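Local coordinates for putative glucoamylase (Bacteroides caccae ATCC 43185, PDB 4QT9), which is a putative glucoamylase with an alpha/alpha toroid fold, and so probably hydrolyses glycosidic bonds in a carbohydrate substrate, at residues M365-D377 with E381-Q395. Numbering follows the deposited sequence.
Sequences MGDKVFGPFGFYD and ETDNWYPQRYLAIDQ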
HETATM    1  N   MSE A 365      -5.543  21.219  13.137  1.00 29.34           N
HETATM    2  CA  MSE A 365      -6.282  21.978  12.117  1.00 28.79           C
HETATM    3  C   MSE A 365      -7.792  21.748  12.232  1.00 33.51           C
HETATM    4  O   MSE A 365      -8.570  22.487  11.632  1.00 33.57           O
HETATM    5  CB  MSE A 365      -5.803  21.633  10.718  1.00 29.87           C
HETATM    6  CG  MSE A 365      -4.588  22.405  10.311  1.00 35.63           C
HETATM    7 SE   MSE A 365      -3.889  21.612   8.705  0.75 41.20          SE
HETATM    8  CE  MSE A 365      -4.894  22.595   7.393  1.00 39.18           C
ATOM      9  N   GLY A 366      -8.186  20.733  12.996  1.00 30.09           N
ATOM     10  CA  GLY A 366      -9.586  20.446  13.291  1.00 30.52           C
ATOM     11  C   GLY A 366     -10.327  19.583  12.304  1.00 34.07           C
ATOM     12  O   GLY A 366      -9.720  18.881  11.488  1.00 33.26           O
ATOM     13  N   ASP A 367     -11.658  19.650  12.378  1.00 30.87           N
ATOM     14  CA  ASP A 367     -12.594  18.863  11.570  1.00 30.71           C
ATOM     15  C   ASP A 367     -12.416  19.052  10.062  1.00 31.78           C
ATOM     16  O   ASP A 367     -12.735  18.132   9.317  1.00 31.33           O
ATOM     17  CB  ASP A 367     -14.054  19.170  11.958  1.00 33.37           C
ATOM     18  CG  ASP A 367     -14.425  18.811  13.394  1.00 51.60           C
ATOM     19  OD1 ASP A 367     -13.598  18.162  14.090  1.00 52.06           O
ATOM     20  OD2 ASP A 367     -15.546  19.164  13.822  1.00 62.30           O
ATOM     21  N   LYS A 368     -11.913  20.213   9.607  1.00 25.30           N
ATOM     22  CA  LYS A 368     -11.732  20.443   8.174  1.00 23.73           C
ATOM     23  C   LYS A 368     -10.753  19.407   7.535  1.00 28.16           C
ATOM     24  O   LYS A 368     -10.888  19.146   6.340  1.00 26.88           O
ATOM     25  CB  LYS A 368     -11.302  21.902   7.888  1.00 23.19           C
ATOM     26  CG  LYS A 368      -9.821  22.199   8.048  1.00 25.67           C
ATOM     27  CD  LYS A 368      -9.586  23.672   8.254  1.00 20.95           C
ATOM     28  CE  LYS A 368      -8.191  24.044   7.923  1.00 24.91           C
ATOM     29  NZ  LYS A 368      -7.873  25.416   8.334  1.00 35.02           N
ATOM     30  N   VAL A 369      -9.807  18.809   8.310  1.00 26.35           N
ATOM     31  CA  VAL A 369      -8.881  17.787   7.749  1.00 27.17           C
ATOM     32  C   VAL A 369      -9.014  16.436   8.495  1.00 31.90           C
ATOM     33  O   VAL A 369      -8.778  15.397   7.885  1.00 30.11           O
ATOM     34  CB  VAL A 369      -7.388  18.205   7.636  1.00 32.08           C
ATOM     35  CG1 VAL A 369      -7.196  19.383   6.682  1.00 32.18           C
ATOM     36  CG2 VAL A 369      -6.770  18.484   9.000  1.00 32.51           C
ATOM     37  N   PHE A 370      -9.410  16.451   9.792  1.00 30.41           N
ATOM     38  CA  PHE A 370      -9.547  15.220  10.559  1.00 30.43           C
ATOM     39  C   PHE A 370     -11.030  14.858  10.688  1.00 33.41           C
ATOM     40  O   PHE A 370     -11.733  15.411  11.530  1.00 34.02           O
ATOM     41  CB  PHE A 370      -8.846  15.340  11.930  1.00 31.89           C
ATOM     42  CG  PHE A 370      -8.729  14.027  12.679  1.00 32.36           C
ATOM     43  CD1 PHE A 370      -7.966  12.980  12.169  1.00 31.53           C
ATOM     44  CD2 PHE A 370      -9.356  13.853  13.910  1.00 35.37           C
ATOM     45  CE1 PHE A 370      -7.843  11.779  12.864  1.00 32.87           C
ATOM     46  CE2 PHE A 370      -9.236  12.643  14.606  1.00 37.96           C
ATOM     47  CZ  PHE A 370      -8.469  11.618  14.076  1.00 34.49           C
ATOM     48  N   GLY A 371     -11.498  13.981   9.809  1.00 29.20           N
ATOM     49  CA  GLY A 371     -12.905  13.584   9.766  1.00 29.32           C
ATOM     50  C   GLY A 371     -13.283  12.326  10.529  1.00 35.10           C
ATOM     51  O   GLY A 371     -12.507  11.855  11.368  1.00 33.36           O
ATOM     52  N   PRO A 372     -14.487  11.752  10.249  1.00 33.78           N
ATOM     53  CA  PRO A 372     -14.933  10.564  11.005  1.00 34.32           C
ATOM     54  C   PRO A 372     -14.055   9.320  10.830  1.00 35.06           C
ATOM     55  O   PRO A 372     -13.891   8.589  11.800  1.00 33.94           O
ATOM     56  CB  PRO A 372     -16.356  10.305  10.477  1.00 36.81           C
ATOM     57  CG  PRO A 372     -16.425  11.035   9.176  1.00 41.21           C
ATOM     58  CD  PRO A 372     -15.535  12.220   9.318  1.00 35.94           C
ATOM     59  N   PHE A 373     -13.475   9.091   9.627  1.00 31.10           N
ATOM     60  CA  PHE A 373     -12.617   7.931   9.339  1.00 29.52           C
ATOM     61  C   PHE A 373     -11.111   8.302   9.273  1.00 31.60           C
ATOM     62  O   PHE A 373     -10.337   7.645   8.576  1.00 30.69           O
ATOM     63  CB  PHE A 373     -13.054   7.240   8.028  1.00 30.73           C
ATOM     64  CG  PHE A 373     -14.444   6.640   8.023  1.00 32.42           C
ATOM     65  CD1 PHE A 373     -15.110   6.366   9.216  1.00 34.65           C
ATOM     66  CD2 PHE A 373     -15.070   6.311   6.828  1.00 34.21           C
ATOM     67  CE1 PHE A 373     -16.380   5.803   9.213  1.00 36.03           C
ATOM     68  CE2 PHE A 373     -16.343   5.747   6.825  1.00 36.89           C
ATOM     69  CZ  PHE A 373     -16.989   5.497   8.019  1.00 35.63           C
ATOM     70  N   GLY A 374     -10.728   9.319  10.042  1.00 28.33           N
ATOM     71  CA  GLY A 374      -9.366   9.830  10.127  1.00 26.86           C
ATOM     72  C   GLY A 374      -9.136  11.027   9.222  1.00 29.12           C
ATOM     73  O   GLY A 374     -10.083  11.713   8.812  1.00 28.78           O
ATOM     74  N   PHE A 375      -7.869  11.296   8.918  1.00 22.81           N
ATOM     75  CA  PHE A 375      -7.505  12.405   8.052  1.00 21.81           C
ATOM     76  C   PHE A 375      -8.049  12.216   6.659  1.00 24.63           C
ATOM     77  O   PHE A 375      -7.964  11.119   6.101  1.00 22.22           O
ATOM     78  CB  PHE A 375      -5.974  12.573   7.983  1.00 23.53           C
ATOM     79  CG  PHE A 375      -5.382  12.986   9.307  1.00 25.93           C
ATOM     80  CD1 PHE A 375      -5.543  14.284   9.784  1.00 29.35           C
ATOM     81  CD2 PHE A 375      -4.730  12.057  10.114  1.00 27.55           C
ATOM     82  CE1 PHE A 375      -5.062  14.647  11.042  1.00 30.67           C
ATOM     83  CE2 PHE A 375      -4.194  12.439  11.345  1.00 30.84           C
ATOM     84  CZ  PHE A 375      -4.348  13.736  11.793  1.00 29.84           C
ATOM     85  N   TYR A 376      -8.599  13.293   6.099  1.00 22.41           N
ATOM     86  CA  TYR A 376      -9.097  13.307   4.730  1.00 21.56           C
ATOM     87  C   TYR A 376      -7.917  13.145   3.768  1.00 23.96           C
ATOM     88  O   TYR A 376      -6.751  13.273   4.174  1.00 23.13           O
ATOM     89  CB  TYR A 376      -9.900  14.578   4.460  1.00 22.06           C
ATOM     90  CG  TYR A 376     -11.198  14.623   5.234  1.00 25.15           C
ATOM     91  CD1 TYR A 376     -12.164  13.625   5.079  1.00 25.95           C
ATOM     92  CD2 TYR A 376     -11.519  15.720   6.030  1.00 27.47           C
ATOM     93  CE1 TYR A 376     -13.381  13.685   5.750  1.00 26.38           C
ATOM     94  CE2 TYR A 376     -12.737  15.786   6.716  1.00 28.46           C
ATOM     95  CZ  TYR A 376     -13.664  14.773   6.562  1.00 31.28           C
ATOM     96  OH  TYR A 376     -14.861  14.839   7.217  1.00 27.29           O
ATOM     97  N   ASP A 377      -8.214  12.773   2.518  1.00 21.62           N
ATOM     98  CA  ASP A 377      -7.200  12.390   1.516  1.00 20.36           C
ATOM     99  C   ASP A 377      -6.115  13.451   1.202  1.00 22.70           C
ATOM    100  O   ASP A 377      -4.916  13.140   1.141  1.00 20.44           O
ATOM    101  CB  ASP A 377      -7.884  12.037   0.204  1.00 20.98           C
ATOM    102  CG  ASP A 377      -6.974  11.225  -0.649  1.00 26.33           C
ATOM    103  OD1 ASP A 377      -6.431  10.232  -0.136  1.00 25.45           O
ATOM    104  OD2 ASP A 377      -6.755  11.612  -1.821  1.00 30.15           O
ATOM    105  N   GLU A 381      -4.115  24.415   1.406  1.00 24.77           N
ATOM    106  CA  GLU A 381      -4.324  25.647   2.206  1.00 24.98           C
ATOM    107  C   GLU A 381      -4.384  26.900   1.289  1.00 31.64           C
ATOM    108  O   GLU A 381      -5.110  27.853   1.590  1.00 29.77           O
ATOM    109  CB  GLU A 381      -3.233  25.820   3.288  1.00 25.92           C
ATOM    110  CG  GLU A 381      -3.327  24.794   4.411  1.00 30.57           C
ATOM    111  CD  GLU A 381      -2.430  25.037   5.610  1.00 49.02           C
ATOM    112  OE1 GLU A 381      -2.599  26.078   6.279  1.00 44.86           O
ATOM    113  OE2 GLU A 381      -1.604  24.150   5.925  1.00 48.75           O
ATOM    114  N   THR A 382      -3.630  26.878   0.166  1.00 29.43           N
ATOM    115  CA  THR A 382      -3.570  27.963  -0.827  1.00 29.48           C
ATOM    116  C   THR A 382      -4.924  28.152  -1.523  1.00 33.20           C
ATOM    117  O   THR A 382      -5.384  29.284  -1.631  1.00 32.84           O
ATOM    118  CB  THR A 382      -2.465  27.668  -1.867  1.00 34.88           C
ATOM    119  OG1 THR A 382      -1.206  27.551  -1.204  1.00 38.16           O
ATOM    120  CG2 THR A 382      -2.374  28.725  -2.940  1.00 32.29           C
ATOM    121  N   ASP A 383      -5.534  27.048  -2.021  1.00 30.25           N
ATOM    122  CA  ASP A 383      -6.800  27.059  -2.755  1.00 29.26           C
ATOM    123  C   ASP A 383      -8.020  26.988  -1.829  1.00 32.14           C
ATOM    124  O   ASP A 383      -9.150  27.139  -2.317  1.00 33.27           O
ATOM    125  CB  ASP A 383      -6.839  25.902  -3.777  1.00 30.53           C
ATOM    126  CG  ASP A 383      -5.966  26.139  -5.019  1.00 51.13           C
ATOM    127  OD1 ASP A 383      -6.275  27.066  -5.798  1.00 55.24           O
ATOM    128  OD2 ASP A 383      -5.009  25.361  -5.241  1.00 56.91           O
ATOM    129  N   ASN A 384      -7.807  26.807  -0.503  1.00 26.18           N
ATOM    130  CA  ASN A 384      -8.860  26.638   0.519  1.00 25.88           C
ATOM    131  C   ASN A 384      -9.781  25.463   0.111  1.00 29.34           C
ATOM    132  O   ASN A 384     -11.011  25.540   0.156  1.00 27.88           O
ATOM    133  CB  ASN A 384      -9.632  27.958   0.788  1.00 23.80           C
ATOM    134  CG  ASN A 384      -8.717  28.986   1.378  1.00 35.91           C
ATOM    135  OD1 ASN A 384      -8.338  29.968   0.722  1.00 30.69           O
ATOM    136  ND2 ASN A 384      -8.169  28.665   2.541  1.00 24.00           N
ATOM    137  N   TRP A 385      -9.128  24.378  -0.327  1.00 25.13           N
ATOM    138  CA  TRP A 385      -9.748  23.172  -0.821  1.00 25.10           C
ATOM    139  C   TRP A 385      -9.586  22.085   0.250  1.00 27.88           C
ATOM    140  O   TRP A 385      -8.480  21.620   0.480  1.00 25.97           O
ATOM    141  CB  TRP A 385      -9.083  22.812  -2.168  1.00 23.76           C
ATOM    142  CG  TRP A 385      -9.528  21.505  -2.758  1.00 24.94           C
ATOM    143  CD1 TRP A 385     -10.725  21.235  -3.357  1.00 28.46           C
ATOM    144  CD2 TRP A 385      -8.753  20.302  -2.840  1.00 23.47           C
ATOM    145  NE1 TRP A 385     -10.741  19.930  -3.810  1.00 28.52           N
ATOM    146  CE2 TRP A 385      -9.538  19.340  -3.514  1.00 28.29           C
ATOM    147  CE3 TRP A 385      -7.458  19.944  -2.414  1.00 23.68           C
ATOM    148  CZ2 TRP A 385      -9.089  18.027  -3.737  1.00 26.56           C
ATOM    149  CZ3 TRP A 385      -7.012  18.653  -2.645  1.00 24.24           C
ATOM    150  CH2 TRP A 385      -7.827  17.704  -3.282  1.00 24.87           C
ATOM    151  N   TYR A 386     -10.668  21.745   0.953  1.00 26.34           N
ATOM    152  CA  TYR A 386     -10.674  20.746   2.041  1.00 25.95           C
ATOM    153  C   TYR A 386     -11.740  19.649   1.778  1.00 28.89           C
ATOM    154  O   TYR A 386     -12.774  19.611   2.450  1.00 29.77           O
ATOM    155  CB  TYR A 386     -10.895  21.440   3.402  1.00 26.88           C
ATOM    156  CG  TYR A 386      -9.804  22.434   3.748  1.00 27.67           C
ATOM    157  CD1 TYR A 386      -8.612  22.014   4.327  1.00 29.50           C
ATOM    158  CD2 TYR A 386      -9.983  23.803   3.536  1.00 29.87           C
ATOM    159  CE1 TYR A 386      -7.589  22.922   4.625  1.00 31.57           C
ATOM    160  CE2 TYR A 386      -8.972  24.727   3.848  1.00 31.01           C
ATOM    161  CZ  TYR A 386      -7.782  24.277   4.403  1.00 36.57           C
ATOM    162  OH  TYR A 386      -6.786  25.151   4.756  1.00 38.55           O
ATOM    163  N   PRO A 387     -11.496  18.747   0.795  1.00 23.90           N
ATOM    164  CA  PRO A 387     -12.495  17.714   0.490  1.00 24.23           C
ATOM    165  C   PRO A 387     -12.717  16.732   1.638  1.00 26.06           C
ATOM    166  O   PRO A 387     -11.782  16.296   2.295  1.00 25.60           O
ATOM    167  CB  PRO A 387     -11.914  16.996  -0.738  1.00 25.23           C
ATOM    168  CG  PRO A 387     -10.441  17.232  -0.645  1.00 30.57           C
ATOM    169  CD  PRO A 387     -10.323  18.632  -0.096  1.00 25.85           C
ATOM    170  N   GLN A 388     -13.962  16.400   1.879  1.00 21.21           N
ATOM    171  CA  GLN A 388     -14.304  15.460   2.927  1.00 21.00           C
ATOM    172  C   GLN A 388     -14.395  14.089   2.261  1.00 25.90           C
ATOM    173  O   GLN A 388     -15.467  13.491   2.151  1.00 25.55           O
ATOM    174  CB  GLN A 388     -15.581  15.914   3.644  1.00 21.41           C
ATOM    175  CG  GLN A 388     -15.441  17.348   4.181  1.00 17.91           C
ATOM    176  CD  GLN A 388     -16.425  17.662   5.262  1.00 40.27           C
ATOM    177  OE1 GLN A 388     -17.575  17.205   5.249  1.00 33.50           O
ATOM    178  NE2 GLN A 388     -16.007  18.514   6.196  1.00 36.01           N
ATOM    179  N   ARG A 389     -13.229  13.631   1.726  1.00 23.39           N
ATOM    180  CA  ARG A 389     -13.120  12.398   0.945  1.00 22.63           C
ATOM    181  C   ARG A 389     -11.940  11.575   1.381  1.00 24.71           C
ATOM    182  O   ARG A 389     -10.927  12.101   1.853  1.00 22.00           O
ATOM    183  CB  ARG A 389     -13.018  12.718  -0.567  1.00 22.01           C
ATOM    184  CG  ARG A 389     -14.305  13.381  -1.105  1.00 24.22           C
ATOM    185  CD  ARG A 389     -14.179  13.968  -2.485  1.00 27.13           C
ATOM    186  NE  ARG A 389     -15.502  14.335  -2.988  1.00 39.20           N
ATOM    187  CZ  ARG A 389     -15.796  14.592  -4.261  1.00 50.86           C
ATOM    188  NH1 ARG A 389     -14.846  14.561  -5.190  1.00 39.27           N
ATOM    189  NH2 ARG A 389     -17.042  14.879  -4.617  1.00 29.96           N
ATOM    190  N   TYR A 390     -12.111  10.259   1.267  1.00 22.51           N
ATOM    191  CA  TYR A 390     -11.107   9.257   1.579  1.00 21.78           C
ATOM    192  C   TYR A 390     -10.863   8.325   0.429  1.00 25.98           C
ATOM    193  O   TYR A 390     -11.762   8.103  -0.384  1.00 24.59           O
ATOM    194  CB  TYR A 390     -11.557   8.396   2.752  1.00 22.48           C
ATOM    195  CG  TYR A 390     -11.827   9.159   4.024  1.00 25.31           C
ATOM    196  CD1 TYR A 390     -10.783   9.533   4.870  1.00 27.45           C
ATOM    197  CD2 TYR A 390     -13.126   9.456   4.416  1.00 25.31           C
ATOM    198  CE1 TYR A 390     -11.031  10.191   6.070  1.00 28.40           C
ATOM    199  CE2 TYR A 390     -13.384  10.118   5.616  1.00 26.95           C
ATOM    200  CZ  TYR A 390     -12.330  10.468   6.447  1.00 31.60           C
ATOM    201  OH  TYR A 390     -12.565  11.077   7.650  1.00 31.08           O
ATOM    202  N   LEU A 391      -9.651   7.728   0.397  1.00 21.73           N
ATOM    203  CA  LEU A 391      -9.254   6.655  -0.517  1.00 21.10           C
ATOM    204  C   LEU A 391      -8.665   5.547   0.311  1.00 24.19           C
ATOM    205  O   LEU A 391      -7.788   5.824   1.142  1.00 24.77           O
ATOM    206  CB  LEU A 391      -8.226   7.111  -1.582  1.00 20.97           C
ATOM    207  CG  LEU A 391      -8.680   8.139  -2.605  1.00 24.32           C
ATOM    208  CD1 LEU A 391      -7.483   8.635  -3.389  1.00 24.86           C
ATOM    209  CD2 LEU A 391      -9.725   7.542  -3.554  1.00 19.60           C
ATOM    210  N   ALA A 392      -9.105   4.297   0.082  1.00 18.29           N
ATOM    211  CA  ALA A 392      -8.574   3.112   0.765  1.00 18.87           C
ATOM    212  C   ALA A 392      -7.042   3.048   0.737  1.00 23.04           C
ATOM    213  O   ALA A 392      -6.440   2.790   1.779  1.00 22.45           O
ATOM    214  CB  ALA A 392      -9.150   1.825   0.136  1.00 18.45           C
ATOM    215  N   ILE A 393      -6.419   3.305  -0.424  1.00 20.97           N
ATOM    216  CA  ILE A 393      -4.942   3.227  -0.589  1.00 20.75           C
ATOM    217  C   ILE A 393      -4.196   4.337   0.186  1.00 27.02           C
ATOM    218  O   ILE A 393      -2.989   4.235   0.369  1.00 28.50           O
ATOM    219  CB  ILE A 393      -4.490   3.171  -2.083  1.00 23.12           C
ATOM    220  CG1 ILE A 393      -4.902   4.419  -2.894  1.00 22.05           C
ATOM    221  CG2 ILE A 393      -4.951   1.850  -2.765  1.00 23.84           C
ATOM    222  CD1 ILE A 393      -4.352   4.424  -4.360  1.00 20.31           C
ATOM    223  N   ASP A 394      -4.880   5.393   0.612  1.00 22.80           N
ATOM    224  CA  ASP A 394      -4.202   6.425   1.384  1.00 22.70           C
ATOM    225  C   ASP A 394      -4.461   6.192   2.896  1.00 27.02           C
ATOM    226  O   ASP A 394      -3.533   6.328   3.685  1.00 25.93           O
ATOM    227  CB  ASP A 394      -4.574   7.845   0.891  1.00 24.50           C
ATOM    228  CG  ASP A 394      -4.037   8.161  -0.529  1.00 35.00           C
ATOM    229  OD1 ASP A 394      -3.179   7.412  -1.024  1.00 37.60           O
ATOM    230  OD2 ASP A 394      -4.496   9.146  -1.148  1.00 37.49           O
ATOM    231  N   GLN A 395      -5.671   5.706   3.283  1.00 23.91           N
ATOM    232  CA  GLN A 395      -6.009   5.394   4.680  1.00 21.90           C
ATOM    233  C   GLN A 395      -5.293   4.140   5.192  1.00 24.89           C
ATOM    234  O   GLN A 395      -4.860   4.104   6.339  1.00 24.48           O
ATOM    235  CB  GLN A 395      -7.529   5.239   4.858  1.00 21.67           C
ATOM    236  CG  GLN A 395      -8.277   6.550   4.600  1.00 22.44           C
ATOM    237  CD  GLN A 395      -7.661   7.731   5.317  1.00 45.42           C
ATOM    238  OE1 GLN A 395      -6.988   8.586   4.695  1.00 42.40           O
ATOM    239  NE2 GLN A 395      -7.869   7.802   6.631  1.00 38.14           N
TER
HETATM  240  O   HOH W   1      -9.597  17.895   3.569  1.00 22.30           O
HETATM  241  O   HOH W   2     -13.272  19.540   5.153  1.00 22.42           O
HETATM  242  O   HOH W   3      -5.256  26.195   7.855  1.00 60.35           O
HETATM  243  O   HOH W   4      -5.985   8.701   8.939  1.00 21.96           O
HETATM  244  O   HOH W   5      -7.875   9.151   1.738  1.00 13.88           O
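The Tyr390 ring is held between Tyr376 on one face and Phe373 CB on the other, the latter 3.9 Å from the ring centroid in a CH-pi contact. Tyr376 CD1 comes within 3.4 Å of Tyr390 CZ, the two ring planes inclined at 40°. Phe375 O and Gly374 O lie near the ring plane, at its edge. One face of the Tyr376 ring carries Gln388 CA, 3.6 Å from its centroid, and the opposite face has Gly371 N toward the rim. The Tyr386 ring takes the aliphatic chain of Lys368 over one face. Val369 CG1 meets its edge. Lys368 CG sits between its backbone N and carbonyl carbon (chi1 82°), and the chain then runs extended across the ring until a water joins NZ to Glu381.

Tyr390 OH braces the type I turn from Gly371 to Gly374 from outside: it donates to Gly374 O (2.8 Å) and accepts from Phe373 N (2.9 Å). Gly371 N reaches Gly374 O from the other face of the carbonyl plane. A phenylalanine in place of Tyr390 would probably leave Phe373 N without its acceptor and the turn less firmly fixed. Further along, Asp377 N donates to Arg389 O at 2.9 Å, nearly straight. Asp377 OD2 accepts from Tyr320 N of strand 318-321.

The aromatic cluster of Phe373, Tyr376 and Tyr390 joins the small hairpin of strands 370-371 and 374-375, which follows helix 352-364, to strand 389-391 in the alpha/alpha toroid. Strand 389-391 pairs antiparallel with strand 50-52, and helix 21-37 touches both segments.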